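Local coordinates for methylxanthine N1-demethylase NdmA (Pseudomonas putida, PDB 6ICN), which catalyses the first step of caffeine breakdown, the oxygen- and NADH-dependent N1-demethylation of caffeine to theobromine and formaldehyde, as a Rieske non-heme iron oxygenase, at residues Leu165-Gln170 with Phe281-Arg286; Pro155-Ala160 with Ala250-Val255; Trp175-Glu180 with Pro309-Gln314; Trp35-Thr40 with Phe267-Pro272. All blocks are in the same frame, centred on the assembly; numbering follows the deposited sequence.

Interaction 1 of 4, residues Leu165-Gln170 with Phe281-Arg286; sequences LRIVIQ and FLIFAR
Val168 and Phe284 face each other in an antiparallel ladder that joins strands 166-175 and 277-286, the former an outermost strand of the seven-stranded sheet of the catalytic domain. The two short strand axes approach to 4.7 Å with their directions 163° apart. Backbone bonds come in pairs: Val168 N to Phe284 O (2.8 Å) is returned by Phe284 N to Val168 O, the same exchange links Arg166 with Arg286, and Gln170 N donates to Leu282 O. Ile167 with Ala285 and Ile169 with Ile283 form the alternate non-hydrogen-bonded pairs.

Apolar contacts differ on the two faces. On one, CG2 of Ile167 presses on CG2 of Ile283 at 3.4 Å, tighter than usual for carbons. On the other, Phe284, whose CG sits between the backbone N and the carbonyl carbon (chi1 67°), brings its ring back over Val168 and takes Val168 CB against one face, a CH-pi contact 3.8 Å from CB to the Phe284 ring centroid. A serine at Phe284 would probably leave Val168 CB without this ring and open a gap beside the Gln170 side chain, whose OE1 is bonded to Asn300.

Charged groups follow on the same face. The guanidinium planes of Arg166 and Arg286 stand 89° apart, and Arg166 NE comes within 4.2 Å of Arg286 NH1; Asp293 pairs with both arginines and Asp291 with Arg286, which probably offsets the like charges. One water accepts from Arg286 NH1 at 2.9 Å and donates to both Arg166 O and Phe284 O.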
loop_
_atom_site.group_PDB
_atom_site.type_symbol
_atom_site.label_atom_id
_atom_site.label_comp_id
_atom_site.label_asym_id
_atom_site.label_seq_id
_atom_site.Cartn_x
_atom_site.Cartn_y
_atom_site.Cartn_z
ATOM N N LEU A 165 -0.230 32.001 32.183
ATOM C CA LEU A 165 0.246 30.829 31.454
ATOM C C LEU A 165 -0.589 30.597 30.201
ATOM O O LEU A 165 -1.823 30.622 30.257
ATOM C CB LEU A 165 0.194 29.586 32.337
ATOM C CG LEU A 165 0.785 29.660 33.746
ATOM C CD1 LEU A 165 0.633 28.320 34.460
ATOM C CD2 LEU A 165 2.249 30.097 33.695
ATOM N N ARG A 166 0.091 30.352 29.081
ATOM C CA ARG A 166 -0.548 29.932 27.839
ATOM C C ARG A 166 -0.625 28.407 27.837
ATOM O O ARG A 166 0.392 27.742 28.055
ATOM C CB ARG A 166 0.251 30.437 26.635
ATOM C CG ARG A 166 -0.181 29.873 25.278
ATOM C CD ARG A 166 0.608 30.492 24.121
ATOM N NE ARG A 166 0.201 29.953 22.828
ATOM C CZ ARG A 166 -0.852 30.382 22.139
ATOM N NH1 ARG A 166 -1.601 31.368 22.625
ATOM N NH2 ARG A 166 -1.155 29.836 20.963
ATOM N N ILE A 167 -1.821 27.865 27.595
ATOM C CA ILE A 167 -2.082 26.424 27.666
ATOM C C ILE A 167 -2.227 25.862 26.255
ATOM O O ILE A 167 -2.954 26.425 25.431
ATOM C CB ILE A 167 -3.348 26.135 28.487
ATOM C CG1 ILE A 167 -3.167 26.615 29.932
ATOM C CG2 ILE A 167 -3.697 24.652 28.434
ATOM C CD1 ILE A 167 -4.410 26.443 30.788
ATOM N N VAL A 168 -1.563 24.729 25.989
ATOM C CA VAL A 168 -1.683 24.001 24.728
ATOM C C VAL A 168 -2.121 22.571 25.032
ATOM O O VAL A 168 -1.481 21.879 25.837
ATOM C CB VAL A 168 -0.352 23.998 23.949
ATOM C CG1 VAL A 168 -0.436 23.053 22.735
ATOM C CG2 VAL A 168 0.050 25.420 23.537
ATOM N N ILE A 169 -3.207 22.135 24.401
ATOM C CA ILE A 169 -3.705 20.763 24.510
ATOM C C ILE A 169 -3.196 19.990 23.300
ATOM O O ILE A 169 -3.590 20.274 22.161
ATOM C CB ILE A 169 -5.239 20.724 24.563
ATOM C CG1 ILE A 169 -5.768 21.567 25.735
ATOM C CG2 ILE A 169 -5.744 19.263 24.647
ATOM C CD1 ILE A 169 -7.294 21.842 25.666
ATOM N N GLN A 170 -2.365 18.986 23.531
ATOM C CA GLN A 170 -1.872 18.235 22.379
ATOM C C GLN A 170 -2.895 17.206 21.902
ATOM O O GLN A 170 -3.837 16.840 22.607
ATOM C CB GLN A 170 -0.547 17.549 22.705
ATOM C CG GLN A 170 0.560 18.539 22.946
ATOM C CD GLN A 170 1.954 17.996 22.666
ATOM O OE1 GLN A 170 2.934 18.668 22.930
ATOM N NE2 GLN A 170 2.042 16.784 22.116
ATOM N N PHE A 281 -2.934 11.676 27.021
ATOM C CA PHE A 281 -3.168 13.101 26.836
ATOM C C PHE A 281 -2.048 13.892 27.497
ATOM O O PHE A 281 -1.656 13.593 28.633
ATOM C CB PHE A 281 -4.528 13.510 27.434
ATOM C CG PHE A 281 -5.703 12.751 26.859
ATOM C CD1 PHE A 281 -6.056 11.494 27.363
ATOM C CD2 PHE A 281 -6.452 13.284 25.809
ATOM C CE1 PHE A 281 -7.142 10.787 26.836
ATOM C CE2 PHE A 281 -7.539 12.575 25.267
ATOM C CZ PHE A 281 -7.883 11.331 25.772
ATOM N N LEU A 282 -1.534 14.896 26.787
ATOM C CA LEU A 282 -0.610 15.873 27.347
ATOM C C LEU A 282 -1.176 17.269 27.134
ATOM O O LEU A 282 -1.527 17.646 26.004
ATOM C CB LEU A 282 0.789 15.794 26.711
ATOM C CG LEU A 282 1.758 16.870 27.252
ATOM C CD1 LEU A 282 2.122 16.566 28.709
ATOM C CD2 LEU A 282 3.020 16.997 26.390
ATOM N N ILE A 283 -1.292 18.017 28.222
ATOM C CA ILE A 283 -1.573 19.445 28.182
ATOM C C ILE A 283 -0.365 20.138 28.789
ATOM O O ILE A 283 0.128 19.706 29.838
ATOM C CB ILE A 283 -2.845 19.795 28.976
ATOM C CG1 ILE A 283 -4.017 18.926 28.538
ATOM C CG2 ILE A 283 -3.197 21.274 28.806
ATOM C CD1 ILE A 283 -5.288 19.180 29.319
ATOM N N PHE A 284 0.123 21.199 28.151
ATOM C CA PHE A 284 1.260 21.891 28.741
ATOM C C PHE A 284 1.009 23.389 28.753
ATOM O O PHE A 284 0.346 23.939 27.864
ATOM C CB PHE A 284 2.613 21.552 28.050
ATOM C CG PHE A 284 2.730 22.037 26.636
ATOM C CD1 PHE A 284 2.282 21.258 25.584
ATOM C CD2 PHE A 284 3.311 23.265 26.360
ATOM C CE1 PHE A 284 2.409 21.702 24.278
ATOM C CE2 PHE A 284 3.421 23.728 25.053
ATOM C CZ PHE A 284 2.968 22.945 24.012
ATOM N N ALA A 285 1.530 24.034 29.797
ATOM C CA ALA A 285 1.314 25.457 30.025
ATOM C C ALA A 285 2.650 26.131 30.256
ATOM O O ALA A 285 3.551 25.543 30.866
ATOM C CB ALA A 285 0.405 25.712 31.230
ATOM N N ARG A 286 2.792 27.363 29.761
ATOM C CA ARG A 286 4.077 28.021 29.928
ATOM C C ARG A 286 3.887 29.503 30.191
ATOM O O ARG A 286 2.988 30.143 29.634
ATOM C CB ARG A 286 5.000 27.814 28.717
ATOM C CG ARG A 286 4.504 28.404 27.396
ATOM C CD ARG A 286 5.321 27.775 26.272
ATOM N NE ARG A 286 5.261 28.505 25.009
ATOM C CZ ARG A 286 4.297 28.370 24.109
ATOM N NH1 ARG A 286 3.272 27.550 24.334
ATOM N NH2 ARG A 286 4.363 29.051 22.964
HETATM O O HOH W 1 1.943 26.234 26.562
HETATM O O HOH W 2 -2.698 14.850 24.121
#

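Interaction 2 of 4, residues Pro155-Ala160 with Ala250-Val255; sequences PYFSAA and AINLEV
Ser158 and Asn252 exchange two hydrogen bonds. Ser158 N points almost straight at Asn252 OD1 (2.9 Å, 169° at the hydrogen), yet it reaches the oxygen from above the carbonyl plane, 51° out of it. In return Asn252 ND2 donates to Ser158 OG at 3.0 Å, with the hydroxyl oxygen lying close to the amide plane. Both ends of the amide are thus engaged, which fixes its rotation. Asn252 extends its CG anti to the backbone N (chi1 -173°), carrying the amide from the strand toward the chain at Ser158.

Two waters continue the polar network to Glu254: one bridges Ser158 OG and Glu254 OE2, the other Tyr156 OH and Glu254 OE1, the latter donating to the carboxylate at 2.6 Å. Glu254 also brings its CG to 3.3 Å from Ser158 OG.

The two direct bonds join the loop between strands 140-144 and 166-175 to strand 250-257 of the catalytic-domain sheet. Ser158 is the second residue of a type I beta turn, Phe157 to Ala160, with which the loop bends away from the strand.

Farther out, the Phe157 ring presents its edge to Asn252 OD1, with CD1 3.3 Å from that oxygen and the ring and amide planes steeply inclined to each other. The same ring meets Phe267 and stands edge-to-face with Tyr138. At the other end of the contact Pro155 packs on Ala250, the pair of CB atoms being only 3.4 Å apart, closer than ordinary carbon contact.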
loop_
_atom_site.group_PDB
_atom_site.type_symbol
_atom_site.label_atom_id
_atom_site.label_comp_id
_atom_site.label_asym_id
_atom_site.label_seq_id
_atom_site.Cartn_x
_atom_site.Cartn_y
_atom_site.Cartn_z
ATOM N N PRO A 155 -8.953 14.683 38.205
ATOM C CA PRO A 155 -7.582 15.086 38.557
ATOM C C PRO A 155 -7.292 16.577 38.531
ATOM O O PRO A 155 -7.945 17.355 37.827
ATOM C CB PRO A 155 -6.749 14.358 37.492
ATOM C CG PRO A 155 -7.513 13.103 37.254
ATOM C CD PRO A 155 -8.969 13.486 37.345
ATOM N N TYR A 156 -6.275 16.969 39.297
ATOM C CA TYR A 156 -5.870 18.357 39.448
ATOM C C TYR A 156 -4.862 18.755 38.371
ATOM O O TYR A 156 -3.835 18.096 38.192
ATOM C CB TYR A 156 -5.274 18.544 40.844
ATOM C CG TYR A 156 -4.512 19.831 41.087
ATOM C CD1 TYR A 156 -5.175 21.040 41.230
ATOM C CD2 TYR A 156 -3.124 19.822 41.215
ATOM C CE1 TYR A 156 -4.468 22.218 41.472
ATOM C CE2 TYR A 156 -2.408 20.990 41.473
ATOM C CZ TYR A 156 -3.091 22.186 41.595
ATOM O OH TYR A 156 -2.373 23.342 41.843
ATOM N N PHE A 157 -5.157 19.853 37.676
ATOM C CA PHE A 157 -4.256 20.522 36.743
ATOM C C PHE A 157 -3.971 21.916 37.295
ATOM O O PHE A 157 -4.884 22.743 37.383
ATOM C CB PHE A 157 -4.921 20.588 35.360
ATOM C CG PHE A 157 -4.125 21.299 34.291
ATOM C CD1 PHE A 157 -2.736 21.303 34.294
ATOM C CD2 PHE A 157 -4.790 21.927 33.244
ATOM C CE1 PHE A 157 -2.004 21.947 33.276
ATOM C CE2 PHE A 157 -4.073 22.560 32.218
ATOM C CZ PHE A 157 -2.687 22.580 32.236
ATOM N N SER A 158 -2.710 22.183 37.657
ATOM C CA SER A 158 -2.392 23.408 38.395
ATOM C C SER A 158 -2.528 24.672 37.542
ATOM O O SER A 158 -2.747 25.766 38.084
ATOM C CB SER A 158 -0.972 23.317 38.973
ATOM O OG SER A 158 0.028 23.302 37.956
ATOM N N ALA A 159 -2.385 24.562 36.225
ATOM C CA ALA A 159 -2.314 25.736 35.366
ATOM C C ALA A 159 -3.673 26.270 34.965
ATOM O O ALA A 159 -3.744 27.374 34.416
ATOM C CB ALA A 159 -1.514 25.428 34.095
ATOM N N ALA A 160 -4.746 25.524 35.215
ATOM C CA ALA A 160 -6.073 25.986 34.833
ATOM C C ALA A 160 -6.377 27.313 35.524
ATOM O O ALA A 160 -6.139 27.468 36.725
ATOM C CB ALA A 160 -7.120 24.935 35.195
ATOM N N ALA A 250 -3.031 10.341 36.656
ATOM C CA ALA A 250 -2.798 11.716 36.225
ATOM C C ALA A 250 -1.570 12.285 36.914
ATOM O O ALA A 250 -1.398 12.110 38.122
ATOM C CB ALA A 250 -4.013 12.590 36.520
ATOM N N ILE A 251 -0.722 12.972 36.149
ATOM C CA ILE A 251 0.484 13.600 36.681
ATOM C C ILE A 251 0.496 15.080 36.323
ATOM O O ILE A 251 0.454 15.442 35.140
ATOM C CB ILE A 251 1.762 12.922 36.168
ATOM C CG1 ILE A 251 1.786 11.447 36.591
ATOM C CG2 ILE A 251 3.012 13.663 36.645
ATOM C CD1 ILE A 251 2.708 10.629 35.725
ATOM N N ASN A 252 0.587 15.940 37.344
ATOM C CA ASN A 252 0.778 17.372 37.163
ATOM C C ASN A 252 2.205 17.696 37.585
ATOM O O ASN A 252 2.556 17.549 38.764
ATOM C CB ASN A 252 -0.242 18.169 37.978
ATOM C CG ASN A 252 -0.178 19.664 37.693
ATOM O OD1 ASN A 252 -0.878 20.166 36.809
ATOM N ND2 ASN A 252 0.653 20.380 38.443
ATOM N N LEU A 253 3.042 18.098 36.622
ATOM C CA LEU A 253 4.449 18.398 36.880
ATOM C C LEU A 253 4.693 19.889 36.652
ATOM O O LEU A 253 4.619 20.373 35.515
ATOM C CB LEU A 253 5.363 17.547 35.993
ATOM C CG LEU A 253 6.845 17.934 35.971
ATOM C CD1 LEU A 253 7.446 17.924 37.390
ATOM C CD2 LEU A 253 7.640 16.987 35.057
ATOM N N GLU A 254 4.994 20.620 37.726
ATOM C CA GLU A 254 5.339 22.035 37.621
ATOM C C GLU A 254 6.854 22.174 37.601
ATOM O O GLU A 254 7.526 21.762 38.553
ATOM C CB GLU A 254 4.748 22.827 38.785
ATOM C CG GLU A 254 3.231 22.884 38.785
ATOM C CD GLU A 254 2.679 23.508 40.067
ATOM O OE1 GLU A 254 2.302 22.761 41.008
ATOM O OE2 GLU A 254 2.644 24.757 40.132
ATOM N N VAL A 255 7.389 22.741 36.517
ATOM C CA VAL A 255 8.829 22.938 36.356
ATOM C C VAL A 255 9.146 24.423 36.491
ATOM O O VAL A 255 8.644 25.253 35.721
ATOM C CB VAL A 255 9.350 22.406 35.010
ATOM C CG1 VAL A 255 10.869 22.559 34.939
ATOM C CG2 VAL A 255 8.946 20.954 34.797
HETATM O O HOH W 3 0.278 23.097 42.671
HETATM O O HOH W 4 0.983 25.591 37.887
#

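Interaction 3 of 4, residues Trp175-Glu180 with Pro309-Gln314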
loop_
_atom_site.group_PDB
_atom_site.type_symbol
_atom_site.label_atom_id
_atom_site.label_comp_id
_atom_site.label_asym_id
_atom_site.label_seq_id
_atom_site.Cartn_x
_atom_site.Cartn_y
_atom_site.Cartn_z
ATOM N N TRP A 175 -0.464 4.310 22.863
ATOM C CA TRP A 175 0.625 3.377 23.112
ATOM C C TRP A 175 0.088 1.983 23.397
ATOM O O TRP A 175 -0.950 1.814 24.042
ATOM C CB TRP A 175 1.480 3.804 24.309
ATOM C CG TRP A 175 2.463 4.910 24.059
ATOM C CD1 TRP A 175 2.660 5.606 22.896
ATOM C CD2 TRP A 175 3.416 5.409 24.997
ATOM N NE1 TRP A 175 3.676 6.527 23.067
ATOM C CE2 TRP A 175 4.155 6.421 24.347
ATOM C CE3 TRP A 175 3.720 5.101 26.330
ATOM C CZ2 TRP A 175 5.172 7.125 24.988
ATOM C CZ3 TRP A 175 4.737 5.814 26.968
ATOM C CH2 TRP A 175 5.451 6.803 26.289
ATOM N N ASP A 176 0.823 0.975 22.934
ATOM C CA ASP A 176 0.562 -0.411 23.290
ATOM C C ASP A 176 1.235 -0.710 24.631
ATOM O O ASP A 176 2.175 -1.495 24.735
ATOM C CB ASP A 176 1.072 -1.334 22.187
ATOM C CG ASP A 176 0.683 -2.781 22.403
ATOM O OD1 ASP A 176 -0.516 -3.068 22.586
ATOM O OD2 ASP A 176 1.582 -3.650 22.357
ATOM N N ALA A 177 0.761 -0.015 25.665
ATOM C CA ALA A 177 1.258 -0.200 27.023
ATOM C C ALA A 177 0.153 0.211 27.982
ATOM O O ALA A 177 -0.740 0.982 27.629
ATOM C CB ALA A 177 2.525 0.619 27.285
ATOM N N THR A 178 0.218 -0.323 29.200
ATOM C CA THR A 178 -0.811 -0.049 30.193
ATOM C C THR A 178 -0.627 1.319 30.844
ATOM O O THR A 178 0.449 1.928 30.820
ATOM C CB THR A 178 -0.802 -1.120 31.277
ATOM O OG1 THR A 178 0.451 -1.064 31.986
ATOM C CG2 THR A 178 -1.018 -2.496 30.664
ATOM N N ALA A 179 -1.710 1.792 31.475
ATOM C CA ALA A 179 -1.658 3.089 32.139
ATOM C C ALA A 179 -0.691 3.074 33.318
ATOM O O ALA A 179 -0.004 4.063 33.562
ATOM C CB ALA A 179 -3.059 3.503 32.587
ATOM N N GLU A 180 -0.610 1.956 34.041
ATOM C CA GLU A 180 0.372 1.835 35.120
ATOM C C GLU A 180 1.807 1.950 34.596
ATOM O O GLU A 180 2.631 2.673 35.171
ATOM C CB GLU A 180 0.169 0.504 35.860
ATOM C CG GLU A 180 -1.176 0.376 36.593
ATOM C CD GLU A 180 -2.339 -0.152 35.715
ATOM O OE1 GLU A 180 -2.176 -0.360 34.473
ATOM O OE2 GLU A 180 -3.443 -0.378 36.276
ATOM N N PRO A 309 9.064 2.884 22.045
ATOM C CA PRO A 309 9.417 1.490 21.731
ATOM C C PRO A 309 9.822 0.698 22.967
ATOM O O PRO A 309 9.508 -0.493 23.075
ATOM C CB PRO A 309 10.571 1.633 20.734
ATOM C CG PRO A 309 11.058 3.027 20.864
ATOM C CD PRO A 309 9.891 3.848 21.298
ATOM N N VAL A 310 10.497 1.350 23.909
ATOM C CA VAL A 310 10.941 0.632 25.101
ATOM C C VAL A 310 9.759 0.297 25.987
ATOM O O VAL A 310 9.647 -0.828 26.504
ATOM C CB VAL A 310 12.010 1.460 25.836
ATOM C CG1 VAL A 310 12.489 0.738 27.103
ATOM C CG2 VAL A 310 13.171 1.755 24.891
ATOM N N ILE A 311 8.856 1.257 26.200
ATOM C CA ILE A 311 7.722 0.967 27.069
ATOM C C ILE A 311 6.807 -0.080 26.431
ATOM O O ILE A 311 6.297 -0.971 27.117
ATOM C CB ILE A 311 6.966 2.263 27.441
ATOM C CG1 ILE A 311 5.816 1.922 28.377
ATOM C CG2 ILE A 311 6.404 2.973 26.200
ATOM C CD1 ILE A 311 5.156 3.116 29.009
ATOM N N GLU A 312 6.596 -0.002 25.105
ATOM C CA GLU A 312 5.762 -1.008 24.450
ATOM C C GLU A 312 6.409 -2.389 24.466
ATOM O O GLU A 312 5.701 -3.389 24.340
ATOM C CB GLU A 312 5.448 -0.582 23.007
ATOM C CG GLU A 312 4.550 0.662 22.930
ATOM C CD GLU A 312 4.114 0.993 21.510
ATOM O OE1 GLU A 312 2.990 1.526 21.345
ATOM O OE2 GLU A 312 4.896 0.721 20.557
ATOM N N SER A 313 7.734 -2.467 24.654
ATOM C CA SER A 313 8.406 -3.763 24.711
ATOM C C SER A 313 8.247 -4.461 26.063
ATOM O O SER A 313 8.430 -5.685 26.135
ATOM C CB SER A 313 9.906 -3.605 24.404
ATOM O OG SER A 313 10.636 -3.227 25.560
ATOM N N GLN A 314 7.908 -3.730 27.119
ATOM C CA GLN A 314 7.816 -4.343 28.445
ATOM C C GLN A 314 6.780 -5.463 28.450
ATOM O O GLN A 314 5.638 -5.292 28.005
ATOM C CB GLN A 314 7.471 -3.280 29.480
ATOM C CG GLN A 314 8.599 -2.269 29.709
ATOM C CD GLN A 314 8.197 -1.229 30.725
ATOM O OE1 GLN A 314 7.582 -0.219 30.386
ATOM N NE2 GLN A 314 8.528 -1.478 31.997
#
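Ile311 lies over one face of the Trp175 indole, and this is the close-packed half of the contact. Its CG2 sits 3.7 Å from the centroid of the six-membered ring of Trp175, 29° off the ring normal, a CH-pi contact displaced toward the rim. While CG2 covers the face, CD1 of Ile311 comes in lower, beside the CE3-CZ3 rim, 3.4 Å from Trp175 CZ3. The branches divide the work: CG1, anti to the backbone N (chi1 -178°), extends to Ala177 and meets its CB at 3.7 Å. Tyr173 also meets the indole edge-to-face.

In this way the C-terminal end of helix 293-313, which earlier in its course supplies the metal ligand Asp307, is seated against the connection from strand 166-175 to helix 179-186. Asp176 is the centre of an inverse gamma turn in that connection, and Thr178 caps the helix that follows, its OG1 bonded to Arg181 N.

The other half is looser and polar, and its two acidic residues, Asp176 and Glu312, are partly exposed. Here Glu312 reaches across with an extended chain and accepts from Asp176 N through OE1, a short bond of 2.7 Å and nearly straight at 176°, met on the anti side of the carboxylate and tilted out of its plane. The two carboxylates remain apart, Asp176 OD2 lying 5.5 Å from Glu312 OE1, and each has a lysine: Lys317 pairs with Asp176, Lys308 with Glu312 OE2.

Interaction 4 of 4, residues Trp35-Thr40 with Phe267-Pro272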
loop_
_atom_site.group_PDB
_atom_site.type_symbol
_atom_site.label_atom_id
_atom_site.label_comp_id
_atom_site.label_asym_id
_atom_site.label_seq_id
_atom_site.Cartn_x
_atom_site.Cartn_y
_atom_site.Cartn_z
ATOM N N TRP A 35 -12.414 8.891 37.747
ATOM C CA TRP A 35 -12.603 9.635 36.502
ATOM C C TRP A 35 -11.427 9.392 35.567
ATOM O O TRP A 35 -10.268 9.550 35.964
ATOM C CB TRP A 35 -12.720 11.133 36.787
ATOM C CG TRP A 35 -13.954 11.518 37.575
ATOM C CD1 TRP A 35 -14.101 11.506 38.945
ATOM C CD2 TRP A 35 -15.207 11.975 37.043
ATOM N NE1 TRP A 35 -15.373 11.921 39.286
ATOM C CE2 TRP A 35 -16.066 12.217 38.139
ATOM C CE3 TRP A 35 -15.684 12.203 35.748
ATOM C CZ2 TRP A 35 -17.369 12.687 37.976
ATOM C CZ3 TRP A 35 -16.983 12.661 35.589
ATOM C CH2 TRP A 35 -17.804 12.915 36.699
ATOM N N HIS A 36 -11.726 9.066 34.310
ATOM C CA HIS A 36 -10.693 8.912 33.300
ATOM C C HIS A 36 -11.025 9.778 32.093
ATOM O O HIS A 36 -12.186 9.847 31.689
ATOM C CB HIS A 36 -10.576 7.452 32.840
ATOM C CG HIS A 36 -10.287 6.484 33.952
ATOM N ND1 HIS A 36 -9.032 6.347 34.511
ATOM C CD2 HIS A 36 -11.085 5.594 34.585
ATOM C CE1 HIS A 36 -9.080 5.427 35.463
ATOM N NE2 HIS A 36 -10.314 4.952 35.527
ATOM N N PRO A 37 -10.019 10.388 31.462
ATOM C CA PRO A 37 -10.270 11.143 30.225
ATOM C C PRO A 37 -10.474 10.165 29.083
ATOM O O PRO A 37 -9.810 9.127 29.008
ATOM C CB PRO A 37 -8.978 11.948 30.039
ATOM C CG PRO A 37 -7.901 11.009 30.612
ATOM C CD PRO A 37 -8.576 10.253 31.756
ATOM N N VAL A 38 -11.391 10.496 28.181
ATOM C CA VAL A 38 -11.645 9.611 27.051
ATOM C C VAL A 38 -11.396 10.278 25.713
ATOM O O VAL A 38 -11.143 9.565 24.726
ATOM C CB VAL A 38 -13.069 9.024 27.097
ATOM C CG1 VAL A 38 -13.211 8.135 28.349
ATOM C CG2 VAL A 38 -14.152 10.137 27.068
ATOM N N CYS A 39 -11.420 11.598 25.649
ATOM C CA CYS A 39 -11.181 12.316 24.406
ATOM C C CYS A 39 -10.969 13.776 24.749
ATOM O O CYS A 39 -11.285 14.215 25.860
ATOM C CB CYS A 39 -12.353 12.146 23.431
ATOM S SG CYS A 39 -13.936 12.890 23.970
ATOM N N THR A 40 -10.389 14.513 23.805
ATOM C CA THR A 40 -10.406 15.963 23.916
ATOM C C THR A 40 -11.746 16.496 23.422
ATOM O O THR A 40 -12.470 15.832 22.667
ATOM C CB THR A 40 -9.289 16.613 23.093
ATOM O OG1 THR A 40 -9.528 16.378 21.694
ATOM C CG2 THR A 40 -7.917 16.046 23.484
ATOM N N PHE A 267 0.937 18.333 32.127
ATOM C CA PHE A 267 -0.169 17.568 32.684
ATOM C C PHE A 267 -0.366 16.362 31.781
ATOM O O PHE A 267 -0.757 16.503 30.613
ATOM C CB PHE A 267 -1.433 18.422 32.785
ATOM C CG PHE A 267 -2.641 17.682 33.283
ATOM C CD1 PHE A 267 -2.813 17.420 34.642
ATOM C CD2 PHE A 267 -3.623 17.260 32.398
ATOM C CE1 PHE A 267 -3.937 16.762 35.094
ATOM C CE2 PHE A 267 -4.767 16.585 32.845
ATOM C CZ PHE A 267 -4.926 16.337 34.196
ATOM N N ASN A 268 -0.059 15.183 32.301
ATOM C CA ASN A 268 -0.123 13.962 31.507
ATOM C C ASN A 268 -1.080 12.986 32.170
ATOM O O ASN A 268 -0.977 12.735 33.376
ATOM C CB ASN A 268 1.273 13.340 31.347
ATOM C CG ASN A 268 1.305 12.263 30.261
ATOM O OD1 ASN A 268 1.140 11.080 30.566
ATOM N ND2 ASN A 268 1.489 12.674 28.982
ATOM N N VAL A 269 -2.021 12.446 31.397
ATOM C CA VAL A 269 -2.963 11.464 31.934
ATOM C C VAL A 269 -3.251 10.392 30.879
ATOM O O VAL A 269 -3.350 10.682 29.679
ATOM C CB VAL A 269 -4.251 12.159 32.442
ATOM C CG1 VAL A 269 -4.925 13.001 31.320
ATOM C CG2 VAL A 269 -5.223 11.149 33.066
ATOM N N SER A 270 -3.370 9.144 31.328
ATOM C CA SER A 270 -3.594 7.998 30.452
ATOM C C SER A 270 -5.032 7.514 30.587
ATOM O O SER A 270 -5.508 7.283 31.706
ATOM C CB SER A 270 -2.646 6.832 30.779
ATOM O OG SER A 270 -1.279 7.196 30.712
ATOM N N CYS A 271 -5.709 7.342 29.458
ATOM C CA CYS A 271 -6.964 6.595 29.425
ATOM C C CYS A 271 -6.667 5.103 29.314
ATOM O O CYS A 271 -6.064 4.668 28.316
ATOM C CB CYS A 271 -7.832 7.029 28.258
ATOM S SG CYS A 271 -9.411 6.122 28.088
ATOM N N PRO A 272 -7.045 4.300 30.297
ATOM C CA PRO A 272 -6.912 2.845 30.165
ATOM C C PRO A 272 -7.976 2.299 29.225
ATOM O O PRO A 272 -9.104 1.996 29.624
ATOM C CB PRO A 272 -7.109 2.349 31.602
ATOM C CG PRO A 272 -8.072 3.349 32.182
ATOM C CD PRO A 272 -7.657 4.682 31.589
HETATM O O HOH W 5 -6.967 8.145 33.810
#
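His36 lays one face of its imidazole against Pro272. The CG of Pro272 stands 4.0 Å from the His36 ring centroid and only 15° off the normal, a CH-pi contact, while Pro272 CD is nearer to the ring atom His36 ND1, at 3.6 Å. The ring is placed beside Pro272 by a CG anti to the carbonyl carbon (chi1 -58°). A water in the ring plane lies 2.8 Å from His36 ND1, hydrogen-bonded to it, and donates to Ser270 O. NE2 of His36 is bonded to Leu31 O, so both ring nitrogens have partners and the ring is held against rotation. A leucine in place of His36 would probably leave Leu31 O and the bridging water without their ring nitrogens and Pro272 without its flat partner.

Pro37 comes next and buries the most surface against the other strand. Its CG meets both methyl groups of Val269, 3.6 Å from CG2. Here strands of two different sheets cross almost at right angles: strand 35-40, an outermost strand of the Rieske-domain sheet, crosses strand 263-274 of the catalytic domain at -85°, the axes of the short strands 6.1 Å apart at closest approach. Packing replaces hydrogen bonding, for no direct hydrogen bond joins the two strands. The carbonyl oxygen of Pro37 points into Cys271, 3.0 Å from CB and 3.2 Å from SG of that residue, and this buried oxygen has no hydrogen-bonding partner in the model.

Val38 adds a peripheral touch, CG1 to Cys271 SG at 4.3 Å, while its own O accepts from Lys279 NZ.

Overall arrangement
Interactions 1, 2 and 4 share one catalytic-domain sheet: strand 263-274 lies between 277-286 and 250-257. Probable backbone hydrogen bonds run from Phe267 N to Ile283 O (2.8 Å) and from Ile251 N to Asn268 O (2.8 Å). Interactions 1 and 2 also pack directly, Ala285 CB on Ala159 CB at 3.5 Å, their centres 10 Å apart. Interaction 4 brings the Rieske domain onto this sheet. Interaction 3 meets it where Ala179 CB touches Ser270 CB (3.8 Å). Caffeine touches Leu253 of segment 250-255 and lies about 4 Å from the Leu282 side chain of interaction 1; the Trp175 side chain is about 7 Å from both caffeine and the cobalt ion.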